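Local coordinates for protein 433aa long hypothetical phosphoribosylglycinamide formyl transferase (Pyrococcus horikoshii, PDB 2DWC) that belongs to the ATP-grasp superfamily, is related to PurT, and binds adenosine-5'-diphosphate, at residues N111-A114 with T115-M119; K403-M406 with V407-I411. One frame throughout, in Å; residues are numbered along the deposited sequence.

Interaction 1 of 2, residues N111-A114 with T115-M119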
loop_
_atom_site.group_PDB
_atom_site.type_symbol
_atom_site.label_atom_id
_atom_site.label_comp_id
_atom_site.label_asym_id
_atom_site.label_seq_id
_atom_site.Cartn_x
_atom_site.Cartn_y
_atom_site.Cartn_z
ATOM N N ASN B 111 -19.565 5.874 -15.705
ATOM C CA ASN B 111 -20.643 5.401 -16.615
ATOM C C ASN B 111 -19.949 5.408 -17.984
ATOM O O ASN B 111 -18.878 6.022 -18.160
ATOM C CB ASN B 111 -21.961 6.267 -16.635
ATOM C CG ASN B 111 -21.695 7.739 -16.700
ATOM O OD1 ASN B 111 -20.997 8.224 -17.582
ATOM N ND2 ASN B 111 -22.269 8.479 -15.737
ATOM N N ALA B 112 -20.544 4.738 -18.953
ATOM C CA ALA B 112 -19.920 4.650 -20.270
ATOM C C ALA B 112 -19.841 6.010 -20.969
ATOM O O ALA B 112 -18.843 6.352 -21.588
ATOM C CB ALA B 112 -20.714 3.626 -21.141
ATOM N N ARG B 113 -20.893 6.808 -20.823
ATOM C CA ARG B 113 -20.939 8.104 -21.493
ATOM C C ARG B 113 -19.792 9.036 -21.103
ATOM O O ARG B 113 -19.249 9.762 -21.947
ATOM C CB ARG B 113 -22.304 8.752 -21.211
ATOM C CG ARG B 113 -22.467 10.114 -21.932
ATOM C CD ARG B 113 -23.931 10.428 -22.204
ATOM N NE ARG B 113 -24.086 11.468 -23.236
ATOM C CZ ARG B 113 -23.964 12.775 -23.007
ATOM N NH1 ARG B 113 -23.702 13.206 -21.781
ATOM N NH2 ARG B 113 -24.066 13.651 -24.004
ATOM N N ALA B 114 -19.373 8.991 -19.834
ATOM C CA ALA B 114 -18.282 9.871 -19.401
ATOM C C ALA B 114 -17.000 9.635 -20.157
ATOM O O ALA B 114 -16.303 10.580 -20.494
ATOM C CB ALA B 114 -18.030 9.738 -17.865
ATOM N N THR B 115 -16.669 8.377 -20.432
ATOM C CA THR B 115 -15.445 8.093 -21.170
ATOM C C THR B 115 -15.600 8.543 -22.609
ATOM O O THR B 115 -14.675 9.126 -23.197
ATOM C CB THR B 115 -15.108 6.597 -21.081
ATOM O OG1 THR B 115 -14.739 6.321 -19.727
ATOM C CG2 THR B 115 -13.932 6.212 -22.003
ATOM N N TRP B 116 -16.786 8.346 -23.154
ATOM C CA TRP B 116 -17.034 8.740 -24.542
ATOM C C TRP B 116 -16.996 10.273 -24.681
ATOM O O TRP B 116 -16.499 10.787 -25.680
ATOM C CB TRP B 116 -18.384 8.148 -24.964
ATOM C CG TRP B 116 -18.923 8.619 -26.261
ATOM C CD1 TRP B 116 -18.684 8.087 -27.503
ATOM C CD2 TRP B 116 -19.887 9.657 -26.439
ATOM N NE1 TRP B 116 -19.455 8.739 -28.451
ATOM C CE2 TRP B 116 -20.204 9.704 -27.821
ATOM C CE3 TRP B 116 -20.524 10.549 -25.561
ATOM C CZ2 TRP B 116 -21.132 10.610 -28.341
ATOM C CZ3 TRP B 116 -21.453 11.454 -26.088
ATOM C CH2 TRP B 116 -21.741 11.472 -27.457
ATOM N N ILE B 117 -17.482 11.002 -23.678
ATOM C CA ILE B 117 -17.433 12.454 -23.732
ATOM C C ILE B 117 -16.014 12.964 -23.593
ATOM O O ILE B 117 -15.542 13.717 -24.434
ATOM C CB ILE B 117 -18.259 13.099 -22.618
ATOM C CG1 ILE B 117 -19.738 12.951 -22.926
ATOM C CG2 ILE B 117 -17.862 14.586 -22.442
ATOM C CD1 ILE B 117 -20.635 13.552 -21.859
ATOM N N ALA B 118 -15.311 12.495 -22.562
ATOM C CA ALA B 118 -13.968 12.984 -22.284
ATOM C C ALA B 118 -12.934 12.714 -23.347
ATOM O O ALA B 118 -11.893 13.382 -23.397
ATOM C CB ALA B 118 -13.477 12.425 -20.913
ATOM N N MET B 119 -13.190 11.761 -24.219
ATOM C CA MET B 119 -12.187 11.472 -25.219
ATOM C C MET B 119 -12.302 12.298 -26.501
ATOM O O MET B 119 -11.493 12.146 -27.406
ATOM C CB MET B 119 -12.217 9.984 -25.536
ATOM C CG MET B 119 -13.508 9.495 -26.089
ATOM S SD MET B 119 -13.484 9.794 -27.850
ATOM C CE MET B 119 -12.100 8.656 -28.351
HETATM O O HOH W 1 -16.480 4.781 -18.535
#
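Arg113 lies along the outside of helix 112-118, its guanidinium end reaching Ile117 and Trp116, one turn further on, in a short, N-capped alpha-helix of about two turns within the preATP-grasp region. With CG anti to the backbone N (chi1 -178°) and the chain extended as far as NE, the long side chain runs beside the residues that follow. Ile117 CD1 sits over one face of the guanidinium, 3.1 Å from NH1 of Arg113, a tight approach of a methyl to a flat cationic group. The Trp116 ring comes in obliquely, its CZ3 3.9 Å from NE of Arg113, the two planes inclined by 46°. Arginine suits this place because its flat end and aliphatic stem can both lie against apolar neighbours. Trp116 also receives Arg123 in a cation-pi contact.

On the buried side, Ala114 is small enough to pack on Pro294, and its carbonyl O accepts from Ala118 N at 3.0 Å. Ile117 N donates to Arg113 O at 2.8 Å, while its side chain packs on Leu124 and Thr127 of helix 121-132. Thr115 OG1 is held by Arg295 and gives a hydrogen bond to a water that in turn donates to Asn111 O. Asn111 is the N-cap: its OD1 accepts from Ala114 N at 2.9 Å, the donor lying nearly in line with the side-chain C=O.

Interaction 2 of 2, residues K403-M406 with V407-I411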
loop_
_atom_site.group_PDB
_atom_site.type_symbol
_atom_site.label_atom_id
_atom_site.label_comp_id
_atom_site.label_asym_id
_atom_site.label_seq_id
_atom_site.Cartn_x
_atom_site.Cartn_y
_atom_site.Cartn_z
ATOM N N LYS B 403 12.576 17.732 -2.938
ATOM C CA LYS B 403 13.105 16.431 -2.568
ATOM C C LYS B 403 12.734 15.288 -3.534
ATOM O O LYS B 403 13.601 14.446 -3.858
ATOM C CB LYS B 403 12.647 16.090 -1.180
ATOM C CG LYS B 403 13.187 14.809 -0.655
ATOM C CD LYS B 403 12.858 14.711 0.817
ATOM C CE LYS B 403 13.853 15.514 1.658
ATOM N NZ LYS B 403 13.687 15.222 3.106
ATOM N N ALA B 404 11.471 15.251 -3.972
ATOM C CA ALA B 404 11.048 14.224 -4.935
ATOM C C ALA B 404 11.882 14.374 -6.202
ATOM O O ALA B 404 12.334 13.402 -6.791
ATOM C CB ALA B 404 9.529 14.363 -5.271
ATOM N N GLU B 405 12.071 15.612 -6.650
ATOM C CA GLU B 405 12.905 15.831 -7.831
ATOM C C GLU B 405 14.334 15.336 -7.630
ATOM O O GLU B 405 14.915 14.671 -8.514
ATOM C CB GLU B 405 12.939 17.318 -8.189
ATOM C CG GLU B 405 13.731 17.617 -9.432
ATOM C CD GLU B 405 13.752 19.110 -9.718
ATOM O OE1 GLU B 405 13.771 19.902 -8.748
ATOM O OE2 GLU B 405 13.759 19.486 -10.907
ATOM N N MET B 406 14.935 15.655 -6.474
ATOM C CA MET B 406 16.288 15.226 -6.207
ATOM C C MET B 406 16.410 13.700 -6.185
ATOM O O MET B 406 17.346 13.153 -6.746
ATOM C CB MET B 406 16.772 15.833 -4.879
ATOM C CG MET B 406 18.067 15.240 -4.384
ATOM S SD MET B 406 18.624 16.005 -2.837
ATOM C CE MET B 406 17.599 15.141 -1.541
ATOM N N VAL B 407 15.471 13.021 -5.526
ATOM C CA VAL B 407 15.484 11.547 -5.473
ATOM C C VAL B 407 15.342 10.950 -6.885
ATOM O O VAL B 407 16.092 10.039 -7.270
ATOM C CB VAL B 407 14.343 11.019 -4.536
ATOM C CG1 VAL B 407 14.219 9.462 -4.644
ATOM C CG2 VAL B 407 14.670 11.394 -3.081
ATOM N N ALA B 408 14.423 11.471 -7.683
ATOM C CA ALA B 408 14.277 10.937 -9.035
ATOM C C ALA B 408 15.560 11.105 -9.832
ATOM O O ALA B 408 15.969 10.202 -10.566
ATOM C CB ALA B 408 13.123 11.617 -9.766
ATOM N N HIS B 409 16.181 12.278 -9.718
ATOM C CA HIS B 409 17.409 12.535 -10.459
ATOM C C HIS B 409 18.628 11.720 -10.022
ATOM O O HIS B 409 19.617 11.687 -10.741
ATOM C CB HIS B 409 17.712 14.040 -10.445
ATOM C CG HIS B 409 16.766 14.842 -11.287
ATOM N ND1 HIS B 409 16.712 16.223 -11.243
ATOM C CD2 HIS B 409 15.843 14.462 -12.203
ATOM C CE1 HIS B 409 15.796 16.653 -12.095
ATOM N NE2 HIS B 409 15.254 15.607 -12.690
ATOM N N MET B 410 18.563 11.065 -8.857
ATOM C CA MET B 410 19.638 10.220 -8.388
ATOM C C MET B 410 19.586 8.824 -9.018
ATOM O O MET B 410 20.528 8.028 -8.885
ATOM C CB MET B 410 19.544 10.068 -6.872
ATOM C CG MET B 410 19.923 11.343 -6.116
ATOM S SD MET B 410 19.715 11.072 -4.334
ATOM C CE MET B 410 20.368 12.560 -3.616
ATOM N N ILE B 411 18.485 8.526 -9.699
ATOM C CA ILE B 411 18.338 7.194 -10.283
ATOM C C ILE B 411 18.720 7.123 -11.761
ATOM O O ILE B 411 18.318 7.980 -12.559
ATOM C CB ILE B 411 16.893 6.697 -10.042
ATOM C CG1 ILE B 411 16.701 6.488 -8.518
ATOM C CG2 ILE B 411 16.640 5.371 -10.819
ATOM C CD1 ILE B 411 15.280 6.407 -8.127
#
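Met406 lays its CG and SD alongside the terminal methyl of Met410, one turn later along the chain from helix 397-409. The two thioethers lie side by side and point the same way, with CE of Met410 3.6 Å from CG of Met406 and 3.9 Å from its SD. Met410 reaches back because its CG stands anti to its own carbonyl carbon (chi1 -72°) and the chain beyond is extended; Met406 bends at its last torsion (81°). Unbranched, flexible methionines suit this edge of the helix, where both also touch Val368.

Glu405 and His409 make the other i to i+4 pair. The imidazole meets the aliphatic part of Glu405, CE1 of His409 lying 3.5 Å from CG of Glu405, while the carboxylate and ring planes are inclined by 46°. Beneath the ring, the carbonyl O of Glu405 faces one side of the imidazole, 3.3 Å from CG of His409 and toward the rim. That same oxygen accepts from His409 N at 3.0 Å, so the backbone bond and the ring share one carbonyl. The ring also meets His346 edge-to-face.

On the inner side, Val407 sets CG2 3.3 Å from Lys403 O, the acceptor for its own N, and packs on Ala390, Ala371 and Val373. Ala404 and Ala408 are small enough to let the helix lie close over strands 343-349 and 386-393. Lys403 sends NZ away to Pro369 O.

The bond from Met410 N to Met406 O is weak, and Met410 N also donates to Val407 O. OE2 of Glu405 stays 4.4 Å from ND1 of His409: no salt bridge forms, but the carboxylate would be expected to favour a protonated imidazole modestly.

In the fold
From the N terminus, interaction 1 comes first, within the preATP-grasp range; interaction 2 follows nearly three hundred residues later, in the PurT C-terminal range. Each is made within one continuous stretch, closing only helical turns, so the two neither nest nor cross but stand in series. Helix 112-118 packs against both helix 95-103 and helix 121-132 and also meets Pro294 and Arg295 of the ATP-grasp range, with the side chain of Ala118 about 10 Å from the bound ADP. Helix 397-409 instead covers strands 343-349, 371-375 and 386-393 of the mixed sheet. The centres of interactions 1 and 2 are about 36 Å apart, on opposite sides of the chain's centre.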